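Local coordinates for DUF3194 domain-containing protein (Thermococcus onnurineus, PDB 3UEB) that is of unknown function but belongs to the UPF0440 family and folds as a small alpha and beta protein that pairs with a second copy of itself, at residues Leu42-Thr53 / Glu65-Val76; Gly4-His12 / Val80-Val88. All coordinates share one frame; numbering follows the deposited sequence.

In the fold
From the N terminus the chain first lays down strand 6-14, an outer strand of the sheet, then runs through helix 20-41 into the 42-53 segment. It turns back after strand 49-56, and interaction 1 closes this hairpin by zipping 42-53 to 65-76. A short loop after V76 leads into helix 80-104, whose first turns return to strand 6-14 in interaction 2. That contact closes a much longer loop, which contains the whole hairpin. The two do not cross. They meet at strand 63-71, the middle strand, which pairs with both neighbours: V68 N lies 2.7 Å from R9 O. Interaction 1 builds the sheet, and interaction 2 ties a helix to its outer strand.

Interaction 1: Leu42-Thr53 / Glu65-Val76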
loop_
_atom_site.group_PDB
_atom_site.type_symbol
_atom_site.label_atom_id
_atom_site.label_comp_id
_atom_site.label_asym_id
_atom_site.label_seq_id
_atom_site.Cartn_x
_atom_site.Cartn_y
_atom_site.Cartn_z
ATOM N N LEU A 42 -6.073 2.959 17.336
ATOM C CA LEU A 42 -6.809 1.759 17.712
ATOM C C LEU A 42 -5.810 0.777 18.267
ATOM O O LEU A 42 -4.652 0.767 17.859
ATOM C CB LEU A 42 -7.513 1.126 16.506
ATOM C CG LEU A 42 -8.739 1.800 15.893
ATOM C CD1 LEU A 42 -9.211 0.967 14.717
ATOM C CD2 LEU A 42 -9.851 1.928 16.924
ATOM N N THR A 43 -6.235 -0.038 19.218
ATOM C CA THR A 43 -5.320 -1.025 19.762
ATOM C C THR A 43 -5.195 -2.111 18.698
ATOM O O THR A 43 -6.047 -2.215 17.820
ATOM C CB THR A 43 -5.862 -1.639 21.053
ATOM O OG1 THR A 43 -4.869 -2.510 21.609
ATOM C CG2 THR A 43 -7.110 -2.429 20.777
ATOM N N ARG A 44 -4.145 -2.917 18.776
ATOM C CA ARG A 44 -3.931 -3.978 17.801
ATOM C C ARG A 44 -5.168 -4.857 17.679
ATOM O O ARG A 44 -5.628 -5.146 16.579
ATOM C CB ARG A 44 -2.740 -4.843 18.216
ATOM C CG ARG A 44 -1.470 -4.056 18.514
ATOM C CD ARG A 44 -0.670 -3.718 17.258
ATOM N NE ARG A 44 0.446 -4.644 17.051
ATOM C CZ ARG A 44 0.339 -5.845 16.488
ATOM N NH1 ARG A 44 -0.843 -6.285 16.063
ATOM N NH2 ARG A 44 1.415 -6.610 16.349
ATOM N N SER A 45 -5.710 -5.271 18.816
ATOM C CA SER A 45 -6.872 -6.142 18.831
ATOM C C SER A 45 -8.118 -5.522 18.210
ATOM O O SER A 45 -9.011 -6.243 17.771
ATOM C CB SER A 45 -7.190 -6.560 20.262
ATOM O OG SER A 45 -7.757 -5.470 20.965
ATOM N N GLU A 46 -8.195 -4.196 18.177
ATOM C CA GLU A 46 -9.368 -3.545 17.593
ATOM C C GLU A 46 -9.307 -3.525 16.071
ATOM O O GLU A 46 -10.323 -3.323 15.409
ATOM C CB GLU A 46 -9.517 -2.114 18.123
ATOM C CG GLU A 46 -10.066 -2.047 19.536
ATOM C CD GLU A 46 -10.044 -0.643 20.118
ATOM O OE1 GLU A 46 -10.751 -0.412 21.121
ATOM O OE2 GLU A 46 -9.318 0.227 19.583
ATOM N N VAL A 47 -8.117 -3.720 15.511
ATOM C CA VAL A 47 -7.985 -3.734 14.064
ATOM C C VAL A 47 -8.091 -5.173 13.590
ATOM O O VAL A 47 -7.089 -5.877 13.470
ATOM C CB VAL A 47 -6.635 -3.145 13.601
ATOM C CG1 VAL A 47 -6.574 -3.139 12.071
ATOM C CG2 VAL A 47 -6.472 -1.725 14.145
ATOM N N LYS A 48 -9.317 -5.611 13.334
ATOM C CA LYS A 48 -9.552 -6.966 12.877
ATOM C C LYS A 48 -9.030 -7.126 11.448
ATOM O O LYS A 48 -8.378 -8.120 11.120
ATOM C CB LYS A 48 -11.049 -7.274 12.945
ATOM C CG LYS A 48 -11.446 -8.672 12.520
ATOM C CD LYS A 48 -12.931 -8.888 12.779
ATOM C CE LYS A 48 -13.429 -10.209 12.231
ATOM N NZ LYS A 48 -14.915 -10.332 12.394
ATOM N N ASP A 49 -9.298 -6.139 10.605
ATOM C CA ASP A 49 -8.848 -6.208 9.225
ATOM C C ASP A 49 -8.734 -4.826 8.625
ATOM O O ASP A 49 -9.698 -4.060 8.626
ATOM C CB ASP A 49 -9.827 -7.024 8.382
ATOM C CG ASP A 49 -9.319 -7.266 6.967
ATOM O OD1 ASP A 49 -8.366 -8.057 6.805
ATOM O OD2 ASP A 49 -9.872 -6.669 6.017
ATOM N N ILE A 50 -7.545 -4.507 8.125
ATOM C CA ILE A 50 -7.325 -3.232 7.483
ATOM C C ILE A 50 -6.702 -3.463 6.110
ATOM O O ILE A 50 -5.809 -4.304 5.946
ATOM C CB ILE A 50 -6.421 -2.304 8.336
ATOM C CG1 ILE A 50 -6.205 -0.985 7.594
ATOM C CG2 ILE A 50 -5.096 -2.983 8.663
ATOM C CD1 ILE A 50 -5.269 -0.015 8.317
ATOM N N GLU A 51 -7.198 -2.730 5.119
ATOM C CA GLU A 51 -6.686 -2.845 3.762
ATOM C C GLU A 51 -6.617 -1.469 3.128
ATOM O O GLU A 51 -7.626 -0.770 3.018
ATOM C CB GLU A 51 -7.589 -3.749 2.922
ATOM C CG GLU A 51 -7.889 -5.067 3.590
ATOM C CD GLU A 51 -8.792 -5.944 2.761
ATOM O OE1 GLU A 51 -9.263 -6.967 3.299
ATOM O OE2 GLU A 51 -9.027 -5.609 1.574
ATOM N N VAL A 52 -5.417 -1.083 2.717
ATOM C CA VAL A 52 -5.214 0.200 2.090
ATOM C C VAL A 52 -4.527 -0.012 0.745
ATOM O O VAL A 52 -3.426 -0.566 0.657
ATOM C CB VAL A 52 -4.379 1.116 2.986
ATOM C CG1 VAL A 52 -4.366 2.521 2.407
ATOM C CG2 VAL A 52 -4.974 1.128 4.402
ATOM N N THR A 53 -5.206 0.431 -0.300
ATOM C CA THR A 53 -4.736 0.280 -1.662
ATOM C C THR A 53 -4.297 1.585 -2.295
ATOM O O THR A 53 -4.931 2.614 -2.094
ATOM C CB THR A 53 -5.862 -0.280 -2.549
ATOM O OG1 THR A 53 -6.371 -1.487 -1.974
ATOM C CG2 THR A 53 -5.349 -0.561 -3.960
ATOM N N GLU A 65 -5.215 6.883 -6.843
ATOM C CA GLU A 65 -6.459 6.468 -6.235
ATOM C C GLU A 65 -6.083 5.713 -4.977
ATOM O O GLU A 65 -5.171 4.888 -4.981
ATOM C CB GLU A 65 -7.277 5.590 -7.187
ATOM C CG GLU A 65 -7.698 6.322 -8.463
ATOM C CD GLU A 65 -8.876 5.672 -9.177
ATOM O OE1 GLU A 65 -9.339 6.232 -10.197
ATOM O OE2 GLU A 65 -9.346 4.605 -8.720
ATOM N N ILE A 66 -6.764 6.032 -3.885
ATOM C CA ILE A 66 -6.491 5.380 -2.615
ATOM C C ILE A 66 -7.778 4.767 -2.114
ATOM O O ILE A 66 -8.811 5.430 -2.061
ATOM C CB ILE A 66 -5.992 6.378 -1.563
ATOM C CG1 ILE A 66 -4.632 6.943 -1.971
ATOM C CG2 ILE A 66 -5.929 5.704 -0.205
ATOM C CD1 ILE A 66 -3.527 5.906 -2.051
ATOM N N GLU A 67 -7.716 3.499 -1.747
ATOM C CA GLU A 67 -8.894 2.824 -1.255
ATOM C C GLU A 67 -8.622 2.315 0.149
ATOM O O GLU A 67 -7.630 1.625 0.387
ATOM C CB GLU A 67 -9.260 1.676 -2.189
ATOM C CG GLU A 67 -10.596 1.039 -1.874
ATOM C CD GLU A 67 -11.154 0.269 -3.056
ATOM O OE1 GLU A 67 -12.214 -0.377 -2.889
ATOM O OE2 GLU A 67 -10.533 0.317 -4.148
ATOM N N VAL A 68 -9.502 2.671 1.079
ATOM C CA VAL A 68 -9.353 2.255 2.467
ATOM C C VAL A 68 -10.509 1.364 2.905
ATOM O O VAL A 68 -11.672 1.651 2.609
ATOM C CB VAL A 68 -9.322 3.474 3.430
ATOM C CG1 VAL A 68 -8.866 3.029 4.814
ATOM C CG2 VAL A 68 -8.420 4.558 2.885
ATOM N N TYR A 69 -10.183 0.273 3.591
ATOM C CA TYR A 69 -11.194 -0.627 4.118
ATOM C C TYR A 69 -10.749 -0.949 5.537
ATOM O O TYR A 69 -9.608 -1.347 5.764
ATOM C CB TYR A 69 -11.306 -1.923 3.305
ATOM C CG TYR A 69 -12.233 -2.933 3.958
ATOM C CD1 TYR A 69 -13.619 -2.803 3.863
ATOM C CD2 TYR A 69 -11.726 -3.975 4.734
ATOM C CE1 TYR A 69 -14.472 -3.684 4.525
ATOM C CE2 TYR A 69 -12.572 -4.858 5.401
ATOM C CZ TYR A 69 -13.941 -4.707 5.292
ATOM O OH TYR A 69 -14.787 -5.581 5.938
ATOM N N LEU A 70 -11.651 -0.769 6.494
ATOM C CA LEU A 70 -11.319 -1.014 7.890
ATOM C C LEU A 70 -12.448 -1.732 8.586
ATOM O O LEU A 70 -13.613 -1.378 8.426
ATOM C CB LEU A 70 -11.029 0.311 8.606
ATOM C CG LEU A 70 -10.740 0.246 10.110
ATOM C CD1 LEU A 70 -9.614 -0.757 10.381
ATOM C CD2 LEU A 70 -10.346 1.633 10.614
ATOM N N GLU A 71 -12.085 -2.737 9.372
ATOM C CA GLU A 71 -13.057 -3.529 10.096
ATOM C C GLU A 71 -12.599 -3.751 11.533
ATOM O O GLU A 71 -11.431 -4.053 11.785
ATOM C CB GLU A 71 -13.222 -4.875 9.389
ATOM C CG GLU A 71 -14.485 -5.636 9.735
ATOM C CD GLU A 71 -14.524 -7.001 9.082
ATOM O OE1 GLU A 71 -14.137 -7.107 7.898
ATOM O OE2 GLU A 71 -14.948 -7.967 9.747
ATOM N N VAL A 72 -13.516 -3.583 12.478
ATOM C CA VAL A 72 -13.203 -3.815 13.884
ATOM C C VAL A 72 -14.125 -4.946 14.353
ATOM O O VAL A 72 -15.114 -5.249 13.687
ATOM C CB VAL A 72 -13.452 -2.547 14.750
ATOM C CG1 VAL A 72 -12.607 -1.396 14.240
ATOM C CG2 VAL A 72 -14.926 -2.177 14.733
ATOM N N PRO A 73 -13.807 -5.594 15.490
ATOM C CA PRO A 73 -14.661 -6.683 15.991
ATOM C C PRO A 73 -16.101 -6.201 16.192
ATOM O O PRO A 73 -16.332 -5.021 16.469
ATOM C CB PRO A 73 -13.994 -7.069 17.309
ATOM C CG PRO A 73 -12.541 -6.759 17.049
ATOM C CD PRO A 73 -12.619 -5.421 16.344
ATOM N N ILE A 74 -17.066 -7.111 16.057
ATOM C CA ILE A 74 -18.470 -6.756 16.199
ATOM C C ILE A 74 -18.875 -6.236 17.586
ATOM O O ILE A 74 -19.875 -5.522 17.712
ATOM C CB ILE A 74 -19.376 -7.949 15.836
ATOM C CG1 ILE A 74 -19.179 -9.084 16.848
ATOM C CG2 ILE A 74 -19.038 -8.444 14.425
ATOM C CD1 ILE A 74 -20.180 -10.220 16.683
ATOM N N PHE A 75 -18.095 -6.582 18.610
ATOM C CA PHE A 75 -18.382 -6.168 19.982
ATOM C C PHE A 75 -17.648 -4.882 20.364
ATOM O O PHE A 75 -17.812 -4.369 21.476
ATOM C CB PHE A 75 -17.997 -7.296 20.955
ATOM C CG PHE A 75 -16.566 -7.737 20.831
ATOM C CD1 PHE A 75 -15.538 -6.963 21.360
ATOM C CD2 PHE A 75 -16.241 -8.896 20.135
ATOM C CE1 PHE A 75 -14.202 -7.334 21.193
ATOM C CE2 PHE A 75 -14.911 -9.271 19.966
ATOM C CZ PHE A 75 -13.887 -8.483 20.498
ATOM N N VAL A 76 -16.827 -4.377 19.447
ATOM C CA VAL A 76 -16.069 -3.144 19.677
ATOM C C VAL A 76 -16.888 -1.946 19.205
ATOM O O VAL A 76 -17.391 -1.935 18.080
ATOM C CB VAL A 76 -14.715 -3.179 18.917
ATOM C CG1 VAL A 76 -14.164 -1.772 18.729
ATOM C CG2 VAL A 76 -13.720 -4.025 19.692
HETATM O O HOH W 1 -16.170 -7.590 12.393
HETATM O O HOH W 2 -7.882 -1.274 0.104
#
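D49 and E51 both approach Y69 on the CD2/CE2 side of its ring. D49 OD2 comes in at the ring edge, in its plane, 3.3 Å from Y69 CE2, with carboxylate and ring planes 58° apart. E51 runs alongside the tyrosine and points the same way, its CD oblique to the ring and 4.0 Å from Y69 CD2. At the far end of the ring, Y69 OH donates to E71 OE1 (2.6 Å), meeting that oxygen from above the carboxylate plane. E71 CG is anti to the backbone N (chi1 -161°), and the extended chain carries its other oxygen to K48, whose NZ forms a long salt bridge to E71 OE2 at 3.5 Å. Water 1 reinforces the pair, accepting from K48 NZ and donating to E71 OE2 and V72 O.

Beneath these side chains the backbones form an antiparallel hairpin. D49, E51 and T53 make the hydrogen-bonded pairs with E71, Y69 and E67. At its open end K48 and D49 both face E71 in a classic beta bulge: D49 N bonds to E71 O, while the bond from K48 N to the same oxygen is weak. The opposite face is greasy. L70 CD1 sits 4.2 Å from V47 CG1 and against I50 CB, L42 CD1 touches V72 CG1, and helices 20-41 and 80-104 pack over this side.

Strand 49-53 also pairs with a strand of the second subunit, where N57 of that subunit bonds to D49 OD1 and T53 meets its own counterpart. D49, E51 and E71 share the face that carries Y69. D49 OD2 and E51 OE1, both acceptors, stand only 2.8 Å apart, so one carboxylate may be protonated; a long, weak ion pair from E51 to R55 of the second subunit could also ease the repulsion. K48 would probably favour the charged form of E71.

Interaction 2: Gly4-His12 / Val80-Val88; sequences GSSGKRVIH and VDKLIDEAV
G7 meets V80 and I84 where helix 80-104 packs onto strand 6-14, part of a two-layer alpha/beta fold with a three-stranded antiparallel sheet on one side and the helices on the other. The two short segments run roughly the same way, crossing at -35°, with their axes only 7.4 Å apart at closest.

Apolar packing does most of the work. G7 offers bare backbone to the helix: V80 CG1 presses to 3.2 Å from G7 N, and I84 CD1 rests 3.3 Å from G7 C. Further along, I84 CG2 lies 3.5 Å from R9 CB as the two side chains pass one another running in opposite senses, and V88 CG2 touches R9 CG. I11 and V88 meet end to end, I11 CG2 to V88 CG1 at 4.0 Å. I11 also packs on I66 of the middle strand, so I11 touches both helix 80-104 and strand 63-71.

The charged contact is R9 with D85. The arginine bends at chi2 (60°) and brings NH2 to D85 OD1, guanidinium and carboxylate turned 72° apart. The salt bridge is plausible, but its modelled length is too short to be taken literally.

Water completes the polar links. Water 3 donates to G4 O and weakly accepts from V80 N at the start of the helix. Water 4 joins strand to helix, accepting from K8 N at 3.1 Å and donating to D81 OD1 at 3.0 Å.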
loop_
_atom_site.group_PDB
_atom_site.type_symbol
_atom_site.label_atom_id
_atom_site.label_comp_id
_atom_site.label_asym_id
_atom_site.label_seq_id
_atom_site.Cartn_x
_atom_site.Cartn_y
_atom_site.Cartn_z
ATOM N N GLY A 4 -22.016 -1.704 11.196
ATOM C CA GLY A 4 -21.246 -0.695 11.979
ATOM C C GLY A 4 -19.858 -1.168 12.378
ATOM O O GLY A 4 -19.149 -0.485 13.118
ATOM N N SER A 5 -19.456 -2.334 11.888
ATOM C CA SER A 5 -18.142 -2.861 12.227
ATOM C C SER A 5 -17.073 -2.579 11.169
ATOM O O SER A 5 -15.895 -2.889 11.371
ATOM C CB SER A 5 -18.236 -4.365 12.496
ATOM O OG SER A 5 -19.021 -4.621 13.653
ATOM N N SER A 6 -17.475 -1.979 10.053
ATOM C CA SER A 6 -16.528 -1.675 8.983
ATOM C C SER A 6 -16.870 -0.428 8.170
ATOM O O SER A 6 -18.018 0.025 8.124
ATOM C CB SER A 6 -16.417 -2.855 8.024
ATOM O OG SER A 6 -17.524 -2.862 7.145
ATOM N N GLY A 7 -15.850 0.109 7.518
ATOM C CA GLY A 7 -16.023 1.289 6.702
ATOM C C GLY A 7 -15.171 1.173 5.459
ATOM O O GLY A 7 -14.121 0.516 5.456
ATOM N N LYS A 8 -15.634 1.817 4.395
ATOM C CA LYS A 8 -14.945 1.809 3.119
ATOM C C LYS A 8 -14.831 3.251 2.646
ATOM O O LYS A 8 -15.722 4.070 2.897
ATOM C CB LYS A 8 -15.739 0.982 2.113
ATOM C CG LYS A 8 -14.923 -0.087 1.411
ATOM C CD LYS A 8 -14.303 0.417 0.113
ATOM C CE LYS A 8 -15.373 0.648 -0.949
ATOM N NZ LYS A 8 -14.785 0.937 -2.290
ATOM N N ARG A 9 -13.736 3.560 1.964
ATOM C CA ARG A 9 -13.518 4.907 1.470
ATOM C C ARG A 9 -12.618 4.890 0.241
ATOM O O ARG A 9 -11.573 4.235 0.240
ATOM C CB ARG A 9 -12.880 5.754 2.571
ATOM C CG ARG A 9 -12.753 7.218 2.235
ATOM C CD ARG A 9 -14.113 7.834 1.959
ATOM N NE ARG A 9 -14.045 9.292 1.962
ATOM C CZ ARG A 9 -13.848 10.027 3.052
ATOM N NH1 ARG A 9 -13.796 11.351 2.958
ATOM N NH2 ARG A 9 -13.716 9.439 4.236
ATOM N N VAL A 10 -13.033 5.601 -0.803
ATOM C CA VAL A 10 -12.251 5.682 -2.034
ATOM C C VAL A 10 -12.009 7.137 -2.389
ATOM O O VAL A 10 -12.957 7.908 -2.539
ATOM C CB VAL A 10 -12.979 5.023 -3.218
ATOM C CG1 VAL A 10 -12.220 5.296 -4.510
ATOM C CG2 VAL A 10 -13.104 3.534 -2.984
ATOM N N ILE A 11 -10.743 7.518 -2.523
ATOM C CA ILE A 11 -10.421 8.892 -2.867
ATOM C C ILE A 11 -9.604 8.973 -4.154
ATOM O O ILE A 11 -8.704 8.163 -4.395
ATOM C CB ILE A 11 -9.664 9.596 -1.714
ATOM C CG1 ILE A 11 -8.280 8.980 -1.525
ATOM C CG2 ILE A 11 -10.463 9.463 -0.416
ATOM C CD1 ILE A 11 -7.483 9.608 -0.392
ATOM N N HIS A 12 -9.947 9.951 -4.985
ATOM C CA HIS A 12 -9.275 10.174 -6.257
ATOM C C HIS A 12 -8.442 11.438 -6.161
ATOM O O HIS A 12 -8.925 12.480 -5.720
ATOM C CB HIS A 12 -10.310 10.299 -7.378
ATOM C CG HIS A 12 -10.991 9.008 -7.714
ATOM N ND1 HIS A 12 -11.990 8.917 -8.660
ATOM C CD2 HIS A 12 -10.792 7.749 -7.257
ATOM C CE1 HIS A 12 -12.374 7.657 -8.773
ATOM N NE2 HIS A 12 -11.662 6.928 -7.931
ATOM N N VAL A 80 -16.123 3.757 12.826
ATOM C CA VAL A 80 -15.218 3.447 11.728
ATOM C C VAL A 80 -15.130 4.475 10.608
ATOM O O VAL A 80 -14.029 4.833 10.193
ATOM C CB VAL A 80 -15.552 2.065 11.121
ATOM C CG1 VAL A 80 -14.612 1.759 9.954
ATOM C CG2 VAL A 80 -15.433 0.990 12.201
ATOM N N ASP A 81 -16.268 4.943 10.104
ATOM C CA ASP A 81 -16.236 5.936 9.034
ATOM C C ASP A 81 -15.567 7.206 9.542
ATOM O O ASP A 81 -14.791 7.844 8.828
ATOM C CB ASP A 81 -17.647 6.266 8.545
ATOM C CG ASP A 81 -18.381 5.052 8.018
ATOM O OD1 ASP A 81 -17.765 4.245 7.287
ATOM O OD2 ASP A 81 -19.582 4.912 8.330
ATOM N N LYS A 82 -15.864 7.559 10.785
ATOM C CA LYS A 82 -15.299 8.750 11.400
ATOM C C LYS A 82 -13.775 8.611 11.465
ATOM O O LYS A 82 -13.042 9.533 11.092
ATOM C CB LYS A 82 -15.891 8.925 12.801
ATOM C CG LYS A 82 -15.970 10.360 13.303
ATOM C CD LYS A 82 -14.669 10.802 13.937
ATOM C CE LYS A 82 -14.320 9.960 15.167
ATOM N NZ LYS A 82 -15.345 10.088 16.246
ATOM N N LEU A 83 -13.306 7.457 11.942
ATOM C CA LEU A 83 -11.874 7.201 12.035
ATOM C C LEU A 83 -11.270 7.253 10.633
ATOM O O LEU A 83 -10.233 7.872 10.420
ATOM C CB LEU A 83 -11.606 5.830 12.671
ATOM C CG LEU A 83 -10.164 5.315 12.560
ATOM C CD1 LEU A 83 -9.204 6.376 13.064
ATOM C CD2 LEU A 83 -10.008 4.026 13.355
ATOM N N ILE A 84 -11.927 6.608 9.678
ATOM C CA ILE A 84 -11.436 6.621 8.306
ATOM C C ILE A 84 -11.375 8.067 7.816
ATOM O O ILE A 84 -10.388 8.468 7.200
ATOM C CB ILE A 84 -12.342 5.789 7.353
ATOM C CG1 ILE A 84 -12.239 4.304 7.697
ATOM C CG2 ILE A 84 -11.908 5.993 5.905
ATOM C CD1 ILE A 84 -13.044 3.414 6.753
ATOM N N ASP A 85 -12.417 8.849 8.104
ATOM C CA ASP A 85 -12.449 10.255 7.689
ATOM C C ASP A 85 -11.255 11.023 8.219
ATOM O O ASP A 85 -10.612 11.765 7.483
ATOM C CB ASP A 85 -13.724 10.950 8.167
ATOM C CG ASP A 85 -14.955 10.472 7.432
ATOM O OD1 ASP A 85 -14.884 10.315 6.192
ATOM O OD2 ASP A 85 -15.995 10.265 8.093
ATOM N N GLU A 86 -10.971 10.852 9.507
ATOM C CA GLU A 86 -9.838 11.519 10.132
ATOM C C GLU A 86 -8.512 11.075 9.513
ATOM O O GLU A 86 -7.628 11.896 9.265
ATOM C CB GLU A 86 -9.830 11.228 11.632
ATOM C CG GLU A 86 -10.638 12.215 12.446
ATOM C CD GLU A 86 -10.982 11.685 13.822
ATOM O OE1 GLU A 86 -10.087 11.131 14.499
ATOM O OE2 GLU A 86 -12.154 11.828 14.225
ATOM N N ALA A 87 -8.376 9.772 9.268
ATOM C CA ALA A 87 -7.154 9.242 8.672
ATOM C C ALA A 87 -6.913 9.874 7.308
ATOM O O ALA A 87 -5.791 10.268 6.992
ATOM C CB ALA A 87 -7.249 7.726 8.525
ATOM N N VAL A 88 -7.976 9.962 6.512
ATOM C CA VAL A 88 -7.916 10.534 5.169
ATOM C C VAL A 88 -7.570 12.027 5.195
ATOM O O VAL A 88 -6.697 12.477 4.454
ATOM C CB VAL A 88 -9.263 10.312 4.422
ATOM C CG1 VAL A 88 -9.294 11.080 3.083
ATOM C CG2 VAL A 88 -9.456 8.827 4.174
HETATM O O HOH W 3 -19.044 2.135 12.656
HETATM O O HOH W 4 -18.478 2.937 4.728
#